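Local coordinates for geranyltranstransferase (Thermotoga neapolitana, PDB 4WK5), which probably acts as a magnesium-dependent prenyltransferase of the FPP/GGPP synthase family, joining isoprenoid units during isoprene biosynthesis, at residues K263-E266 and E267-A271. Numbering follows the deposited sequence.
Sequences KYYE and EVLEA
Glu267 N donates to Lys263 O at 3.0 Å, and the same i to i+4 bond recurs as Val268 to Tyr264, Leu269 to Tyr265 and Glu270 to Glu266. Four successive carbonyls and four amides of helix 248-274 are thereby paired, the straightest bond, at 170°, reaching Tyr265 O from Leu269 N. On the buried side, the CD1 methyl of Leu269 meets the edge of the Tyr265 ring near its plane, 3.7 Å from CD2. The hydroxyl of that ring is hydrogen-bonded to Leu284 O of helix 278-289, which also packs on Leu269. The Tyr264 ring packs instead on Lys214, Val217 and Ala218 of helix 206-229, and its OH is hydrogen-bonded to Glu179 OE2 of helix 175-201. Glu267 runs alongside both Lys263 and Tyr264. Its CG, set beside its own backbone N (chi1 -71°), sends an extended chain past Lys263, whose CG lies 3.7 Å from OE2. The charged ends stay apart, with Lys263 NZ 5.1 Å from Glu267 OE2; Glu267 OE1 forms a salt bridge with Lys214 NZ of helix 206-229. On the exposed side, Glu266 bends at chi2 and brings OE2 within 2.8 Å of Glu270 OE2, the two carboxylate planes turned 71° apart. These two acceptors, with no hydrogen bond assigned between them, would probably repel if both are ionised, which may raise the proton affinity of one, whereas Tyr264 OH, Tyr265 OH and Glu267 OE1 are satisfied by neighbouring helices and tie helix 248-274 to them.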
loop_
_atom_site.group_PDB
_atom_site.type_symbol
_atom_site.label_atom_id
_atom_site.label_comp_id
_atom_site.label_asym_id
_atom_site.label_seq_id
_atom_site.Cartn_x
_atom_site.Cartn_y
_atom_site.Cartn_z
ATOM N N LYS A 263 -13.361 -31.006 -1.931
ATOM C CA LYS A 263 -14.051 -30.897 -3.211
ATOM C C LYS A 263 -13.387 -29.858 -4.100
ATOM O O LYS A 263 -13.119 -30.120 -5.278
ATOM C CB LYS A 263 -15.524 -30.532 -3.019
ATOM C CG LYS A 263 -16.281 -30.410 -4.338
ATOM C CD LYS A 263 -17.733 -29.993 -4.145
ATOM C CE LYS A 263 -17.846 -28.513 -3.806
ATOM N NZ LYS A 263 -19.256 -28.097 -3.545
ATOM N N TYR A 264 -13.137 -28.683 -3.525
ATOM C CA TYR A 264 -12.448 -27.596 -4.219
ATOM C C TYR A 264 -11.042 -28.014 -4.652
ATOM O O TYR A 264 -10.634 -27.766 -5.788
ATOM C CB TYR A 264 -12.359 -26.359 -3.323
ATOM C CG TYR A 264 -13.632 -25.548 -3.185
ATOM C CD1 TYR A 264 -14.787 -25.887 -3.877
ATOM C CD2 TYR A 264 -13.664 -24.417 -2.366
ATOM C CE1 TYR A 264 -15.944 -25.132 -3.746
ATOM C CE2 TYR A 264 -14.813 -23.656 -2.231
ATOM C CZ TYR A 264 -15.948 -24.018 -2.920
ATOM O OH TYR A 264 -17.092 -23.263 -2.779
ATOM N N TYR A 265 -10.300 -28.641 -3.742
ATOM C CA TYR A 265 -8.938 -29.065 -4.051
ATOM C C TYR A 265 -8.928 -30.037 -5.221
ATOM O O TYR A 265 -8.093 -29.932 -6.124
ATOM C CB TYR A 265 -8.273 -29.714 -2.837
ATOM C CG TYR A 265 -6.787 -29.451 -2.770
ATOM C CD1 TYR A 265 -6.288 -28.386 -2.031
ATOM C CD2 TYR A 265 -5.886 -30.246 -3.460
ATOM C CE1 TYR A 265 -4.933 -28.133 -1.965
ATOM C CE2 TYR A 265 -4.532 -30.000 -3.409
ATOM C CZ TYR A 265 -4.057 -28.939 -2.659
ATOM O OH TYR A 265 -2.704 -28.687 -2.599
ATOM N N GLU A 266 -9.861 -30.987 -5.208
ATOM C CA GLU A 266 -9.916 -31.990 -6.265
ATOM C C GLU A 266 -10.299 -31.351 -7.594
ATOM O O GLU A 266 -9.749 -31.714 -8.628
ATOM C CB GLU A 266 -10.897 -33.111 -5.908
ATOM C CG GLU A 266 -10.968 -34.229 -6.947
ATOM C CD GLU A 266 -9.623 -34.912 -7.170
ATOM O OE1 GLU A 266 -8.803 -34.953 -6.229
ATOM O OE2 GLU A 266 -9.384 -35.408 -8.290
ATOM N N GLU A 267 -11.233 -30.402 -7.567
ATOM C CA GLU A 267 -11.607 -29.675 -8.783
ATOM C C GLU A 267 -10.404 -28.955 -9.388
ATOM O O GLU A 267 -10.201 -28.982 -10.603
ATOM C CB GLU A 267 -12.730 -28.672 -8.489
ATOM C CG GLU A 267 -14.077 -29.331 -8.207
ATOM C CD GLU A 267 -15.156 -28.342 -7.791
ATOM O OE1 GLU A 267 -14.839 -27.146 -7.617
ATOM O OE2 GLU A 267 -16.322 -28.767 -7.641
ATOM N N VAL A 268 -9.600 -28.322 -8.539
ATOM C CA VAL A 268 -8.435 -27.591 -9.010
ATOM C C VAL A 268 -7.396 -28.541 -9.606
ATOM O O VAL A 268 -6.898 -28.303 -10.710
ATOM C CB VAL A 268 -7.809 -26.754 -7.874
ATOM C CG1 VAL A 268 -6.460 -26.195 -8.299
ATOM C CG2 VAL A 268 -8.762 -25.637 -7.481
ATOM N N LEU A 269 -7.087 -29.621 -8.890
ATOM C CA LEU A 269 -6.118 -30.597 -9.394
ATOM C C LEU A 269 -6.527 -31.157 -10.753
ATOM O O LEU A 269 -5.702 -31.264 -11.665
ATOM C CB LEU A 269 -5.930 -31.746 -8.401
ATOM C CG LEU A 269 -5.156 -31.394 -7.128
ATOM C CD1 LEU A 269 -5.093 -32.607 -6.209
ATOM C CD2 LEU A 269 -3.765 -30.879 -7.459
ATOM N N GLU A 270 -7.802 -31.509 -10.885
ATOM C CA GLU A 270 -8.293 -32.119 -12.114
ATOM C C GLU A 270 -8.230 -31.141 -13.278
ATOM O O GLU A 270 -7.891 -31.538 -14.393
ATOM C CB GLU A 270 -9.718 -32.643 -11.929
ATOM C CG GLU A 270 -9.785 -33.894 -11.067
ATOM C CD GLU A 270 -11.122 -34.601 -11.156
ATOM O OE1 GLU A 270 -11.858 -34.367 -12.137
ATOM O OE2 GLU A 270 -11.433 -35.400 -10.246
ATOM N N ALA A 271 -8.541 -29.871 -13.017
ATOM C CA ALA A 271 -8.406 -28.839 -14.041
ATOM C C ALA A 271 -6.948 -28.672 -14.469
ATOM O O ALA A 271 -6.659 -28.588 -15.666
ATOM C CB ALA A 271 -8.968 -27.507 -13.538
#